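Local coordinates for diacylglycerol O-acyltransferase (Marinobacter hydrocarbonoclasticus, PDB 6CHJ), which probably catalyses acyl transfer from acyl-CoA to diacylglycerol, forming triacylglycerol, and acts as a wax ester synthase, at residues T149-P163 and P384-M398. Numbering follows the deposited sequence.
Sequences TRMLSENPDEHGMPP and PSRPLYWNGAKLEGM
Arg386 NH2 donates a hydrogen bond to Glu154 OE1 at 2.8 Å, on the syn side but 28° out of the carboxylate plane; the carboxylate and guanidinium planes are 38° apart, and NE also faces OE2, at a separation too short to be taken literally. Both side chains are long and flexible, which suits a charged pair between exposed residues. Inward, Ser153 and Tyr389 form an antiparallel hydrogen-bonded pair (Ser153 N to Tyr389 O 3.2 Å), a single bridge on the outer edge of strand 389-390, completed by Tyr389 N to Ser153 O. Pro156 CB sits over the centre of the Tyr389 ring, 3.5 Å from its centroid, a CH-pi contact that suits proline's rigid ring. Asn391 and Gly392 occupy the middle of a type I' hairpin turn, whose positive phi angles asparagine and glycine tolerate well; Asn391 ND2 donates to Met161 O at 3.2 Å. In Trp390, chi1 -161° puts CG anti to the backbone N, carrying the indole to the 149-163 loop, where NE1 donates to Pro162 O at 2.9 Å and Met151 CE lies over the five-membered ring. A leucine in place of the tryptophan would probably leave Pro162 O without this donor and Met151 CE without an aromatic face. Leu152 CD1 meets Leu395 CD2 at 3.6 Å, bordered by Phe29. Backbone pairing, buried apolar groups and a peripheral ion pair thus jointly fasten the loop after helix 141-150 to the hairpin that extends the sheet beside strand 22-30.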
# COMPACT_ATOMS: atom_id res chain seq x y z
N THR B 149 -12.81 15.93 -13.28
CA THR B 149 -13.29 16.49 -14.53
C THR B 149 -13.12 18.01 -14.57
O THR B 149 -12.58 18.55 -15.54
CB THR B 149 -14.77 16.11 -14.77
OG1 THR B 149 -15.58 16.63 -13.72
CG2 THR B 149 -14.93 14.58 -14.82
N ARG B 150 -13.55 18.69 -13.50
CA ARG B 150 -13.32 20.13 -13.36
C ARG B 150 -11.86 20.50 -13.58
O ARG B 150 -11.56 21.60 -14.07
CB ARG B 150 -13.80 20.60 -11.99
CG ARG B 150 -13.83 22.11 -11.81
CD ARG B 150 -14.75 22.52 -10.65
NE ARG B 150 -14.23 22.08 -9.35
CZ ARG B 150 -13.39 22.80 -8.60
NH1 ARG B 150 -12.97 23.98 -9.02
NH2 ARG B 150 -12.97 22.32 -7.44
N MET B 151 -10.93 19.60 -13.22
CA MET B 151 -9.51 19.79 -13.47
C MET B 151 -9.18 19.92 -14.95
O MET B 151 -8.06 20.33 -15.28
CB MET B 151 -8.72 18.61 -12.87
CG MET B 151 -7.25 18.91 -12.60
SD MET B 151 -6.12 17.52 -12.84
CE MET B 151 -6.63 16.87 -14.44
N LEU B 152 -10.10 19.58 -15.85
CA LEU B 152 -9.83 19.58 -17.27
C LEU B 152 -10.55 20.75 -17.94
O LEU B 152 -11.33 21.48 -17.32
CB LEU B 152 -10.26 18.25 -17.90
CG LEU B 152 -9.65 16.95 -17.38
CD1 LEU B 152 -10.65 15.81 -17.56
CD2 LEU B 152 -8.35 16.63 -18.07
N SER B 153 -10.28 20.92 -19.23
CA SER B 153 -10.91 21.97 -20.01
C SER B 153 -11.32 21.41 -21.37
O SER B 153 -10.82 20.36 -21.80
CB SER B 153 -9.97 23.17 -20.19
OG SER B 153 -10.58 24.20 -20.95
N GLU B 154 -12.23 22.12 -22.04
CA GLU B 154 -12.68 21.71 -23.36
C GLU B 154 -11.74 22.13 -24.48
O GLU B 154 -11.76 21.52 -25.55
CB GLU B 154 -14.09 22.27 -23.63
CG GLU B 154 -15.21 21.37 -23.10
CD GLU B 154 -16.59 22.01 -23.20
OE1 GLU B 154 -17.06 22.58 -22.20
OE2 GLU B 154 -17.20 21.92 -24.29
N ASN B 155 -10.88 23.14 -24.25
CA ASN B 155 -10.03 23.68 -25.31
C ASN B 155 -8.71 22.91 -25.37
O ASN B 155 -7.93 22.97 -24.42
CB ASN B 155 -9.76 25.16 -25.08
CG ASN B 155 -8.71 25.73 -26.04
OD1 ASN B 155 -8.62 25.33 -27.20
ND2 ASN B 155 -7.92 26.68 -25.55
N PRO B 156 -8.40 22.23 -26.48
CA PRO B 156 -7.11 21.53 -26.59
C PRO B 156 -5.93 22.45 -26.87
O PRO B 156 -4.78 22.00 -26.76
CB PRO B 156 -7.35 20.59 -27.77
CG PRO B 156 -8.25 21.39 -28.67
CD PRO B 156 -9.16 22.18 -27.74
N ASP B 157 -6.17 23.70 -27.27
CA ASP B 157 -5.10 24.65 -27.53
C ASP B 157 -4.56 25.27 -26.24
O ASP B 157 -3.47 25.86 -26.28
CB ASP B 157 -5.61 25.76 -28.47
CG ASP B 157 -5.36 25.45 -29.95
OD1 ASP B 157 -4.28 24.90 -30.26
OD2 ASP B 157 -6.22 25.78 -30.79
N GLU B 158 -5.27 25.13 -25.13
CA GLU B 158 -4.89 25.77 -23.87
C GLU B 158 -3.82 24.96 -23.14
O GLU B 158 -3.83 23.73 -23.18
CB GLU B 158 -6.12 25.92 -22.97
CG GLU B 158 -5.79 26.44 -21.59
CD GLU B 158 -6.97 26.40 -20.66
OE1 GLU B 158 -8.05 25.94 -21.11
OE2 GLU B 158 -6.83 26.83 -19.50
N HIS B 159 -2.91 25.66 -22.45
CA HIS B 159 -1.85 25.01 -21.70
C HIS B 159 -1.73 25.66 -20.32
O HIS B 159 -2.51 26.56 -19.95
CB HIS B 159 -0.54 25.02 -22.49
CG HIS B 159 -0.48 23.98 -23.56
ND1 HIS B 159 -1.42 23.88 -24.57
CD2 HIS B 159 0.41 22.97 -23.78
CE1 HIS B 159 -1.11 22.87 -25.36
NE2 HIS B 159 -0.01 22.30 -24.91
N GLY B 160 -0.77 25.16 -19.54
CA GLY B 160 -0.53 25.64 -18.18
C GLY B 160 -1.69 25.42 -17.22
O GLY B 160 -1.97 26.31 -16.39
N MET B 161 -2.40 24.24 -17.32
CA MET B 161 -3.51 23.94 -16.42
C MET B 161 -3.01 23.27 -15.14
O MET B 161 -2.09 22.44 -15.19
CB MET B 161 -4.51 23.02 -17.10
CG MET B 161 -5.65 23.73 -17.83
SD MET B 161 -6.30 22.63 -19.11
CE MET B 161 -5.28 23.12 -20.48
N PRO B 162 -3.63 23.59 -14.02
CA PRO B 162 -3.16 23.09 -12.72
C PRO B 162 -3.39 21.59 -12.58
O PRO B 162 -4.10 20.97 -13.39
CB PRO B 162 -4.01 23.86 -11.70
CG PRO B 162 -4.66 24.96 -12.46
CD PRO B 162 -4.79 24.50 -13.87
N PRO B 163 -2.80 20.98 -11.55
CA PRO B 163 -3.19 19.63 -11.13
C PRO B 163 -4.30 19.66 -10.07
O PRO B 163 -4.61 20.70 -9.48
CB PRO B 163 -1.89 19.07 -10.55
CG PRO B 163 -1.18 20.30 -10.00
CD PRO B 163 -1.52 21.41 -10.96
N PRO B 384 -19.12 14.25 -18.06
CA PRO B 384 -19.13 15.34 -19.04
C PRO B 384 -19.48 14.88 -20.45
O PRO B 384 -19.06 13.82 -20.92
CB PRO B 384 -17.69 15.86 -18.99
CG PRO B 384 -16.89 14.63 -18.63
CD PRO B 384 -17.75 13.87 -17.67
N SER B 385 -20.25 15.74 -21.15
CA SER B 385 -20.88 15.38 -22.41
C SER B 385 -20.01 15.62 -23.64
O SER B 385 -20.44 15.27 -24.75
CB SER B 385 -22.20 16.15 -22.58
OG SER B 385 -22.10 17.45 -22.01
N ARG B 386 -18.82 16.20 -23.49
CA ARG B 386 -17.98 16.59 -24.61
C ARG B 386 -16.53 16.24 -24.32
O ARG B 386 -16.15 16.12 -23.15
CB ARG B 386 -18.12 18.09 -24.90
CG ARG B 386 -19.56 18.52 -25.22
CD ARG B 386 -19.68 19.96 -25.63
NE ARG B 386 -19.33 20.86 -24.53
CZ ARG B 386 -20.21 21.35 -23.68
NH1 ARG B 386 -21.48 21.02 -23.79
NH2 ARG B 386 -19.81 22.17 -22.71
N PRO B 387 -15.70 16.07 -25.36
CA PRO B 387 -14.31 15.66 -25.12
C PRO B 387 -13.54 16.69 -24.29
O PRO B 387 -13.89 17.87 -24.22
CB PRO B 387 -13.72 15.54 -26.54
CG PRO B 387 -14.90 15.31 -27.41
CD PRO B 387 -16.02 16.11 -26.79
N LEU B 388 -12.48 16.20 -23.64
CA LEU B 388 -11.76 17.00 -22.66
C LEU B 388 -10.27 16.79 -22.84
O LEU B 388 -9.82 15.82 -23.46
CB LEU B 388 -12.20 16.66 -21.23
CG LEU B 388 -13.59 17.17 -20.83
CD1 LEU B 388 -13.97 16.74 -19.43
CD2 LEU B 388 -13.63 18.67 -20.97
N TYR B 389 -9.50 17.75 -22.33
CA TYR B 389 -8.06 17.76 -22.48
C TYR B 389 -7.44 18.29 -21.20
O TYR B 389 -8.01 19.15 -20.53
CB TYR B 389 -7.60 18.62 -23.69
CG TYR B 389 -8.32 18.30 -24.98
CD1 TYR B 389 -9.61 18.78 -25.22
CD2 TYR B 389 -7.73 17.50 -25.96
CE1 TYR B 389 -10.28 18.47 -26.38
CE2 TYR B 389 -8.40 17.20 -27.13
CZ TYR B 389 -9.68 17.68 -27.33
OH TYR B 389 -10.37 17.39 -28.48
N TRP B 390 -6.27 17.74 -20.86
CA TRP B 390 -5.38 18.31 -19.85
C TRP B 390 -4.17 18.81 -20.62
O TRP B 390 -3.45 18.01 -21.23
CB TRP B 390 -4.96 17.29 -18.79
CG TRP B 390 -4.42 17.90 -17.50
CD1 TRP B 390 -4.81 19.08 -16.91
CD2 TRP B 390 -3.42 17.34 -16.64
NE1 TRP B 390 -4.10 19.29 -15.74
CE2 TRP B 390 -3.24 18.24 -15.55
CE3 TRP B 390 -2.65 16.16 -16.67
CZ2 TRP B 390 -2.33 17.99 -14.52
CZ3 TRP B 390 -1.75 15.93 -15.65
CH2 TRP B 390 -1.59 16.84 -14.59
N ASN B 391 -3.97 20.13 -20.61
CA ASN B 391 -2.89 20.81 -21.34
C ASN B 391 -2.62 20.14 -22.68
O ASN B 391 -1.49 19.77 -23.01
CB ASN B 391 -1.65 20.89 -20.46
CG ASN B 391 -1.92 21.62 -19.16
OD1 ASN B 391 -2.25 22.80 -19.16
ND2 ASN B 391 -1.82 20.90 -18.03
N GLY B 392 -3.70 19.96 -23.45
CA GLY B 392 -3.64 19.35 -24.76
C GLY B 392 -3.54 17.84 -24.79
O GLY B 392 -3.47 17.25 -25.87
N ALA B 393 -3.51 17.18 -23.63
CA ALA B 393 -3.59 15.72 -23.59
C ALA B 393 -5.06 15.34 -23.54
O ALA B 393 -5.78 15.72 -22.61
CB ALA B 393 -2.82 15.16 -22.40
N LYS B 394 -5.52 14.62 -24.56
CA LYS B 394 -6.93 14.25 -24.62
C LYS B 394 -7.23 13.16 -23.59
O LYS B 394 -6.58 12.11 -23.57
CB LYS B 394 -7.29 13.78 -26.03
CG LYS B 394 -8.75 13.36 -26.22
CD LYS B 394 -9.00 12.90 -27.65
CE LYS B 394 -7.70 12.53 -28.35
NZ LYS B 394 -7.87 11.54 -29.45
N LEU B 395 -8.20 13.42 -22.73
CA LEU B 395 -8.75 12.34 -21.92
C LEU B 395 -9.43 11.33 -22.84
O LEU B 395 -10.37 11.67 -23.56
CB LEU B 395 -9.75 12.91 -20.91
CG LEU B 395 -10.28 11.96 -19.82
CD1 LEU B 395 -9.15 11.49 -18.89
CD2 LEU B 395 -11.41 12.63 -19.04
N GLU B 396 -8.93 10.09 -22.84
CA GLU B 396 -9.52 9.00 -23.63
C GLU B 396 -10.52 8.14 -22.86
O GLU B 396 -11.28 7.40 -23.49
CB GLU B 396 -8.42 8.07 -24.17
CG GLU B 396 -7.38 8.75 -25.02
CD GLU B 396 -7.86 9.03 -26.43
OE1 GLU B 396 -9.03 8.71 -26.75
OE2 GLU B 396 -7.06 9.57 -27.22
N GLY B 397 -10.53 8.18 -21.52
CA GLY B 397 -11.41 7.36 -20.72
C GLY B 397 -11.20 7.60 -19.23
O GLY B 397 -10.06 7.71 -18.78
N MET B 398 -12.30 7.71 -18.47
CA MET B 398 -12.26 7.97 -17.03
C MET B 398 -13.08 6.88 -16.33
O MET B 398 -14.25 6.66 -16.68
CB MET B 398 -12.80 9.37 -16.70
CG MET B 398 -13.95 9.83 -17.62
SD MET B 398 -14.75 11.41 -17.21
CE MET B 398 -15.45 11.06 -15.59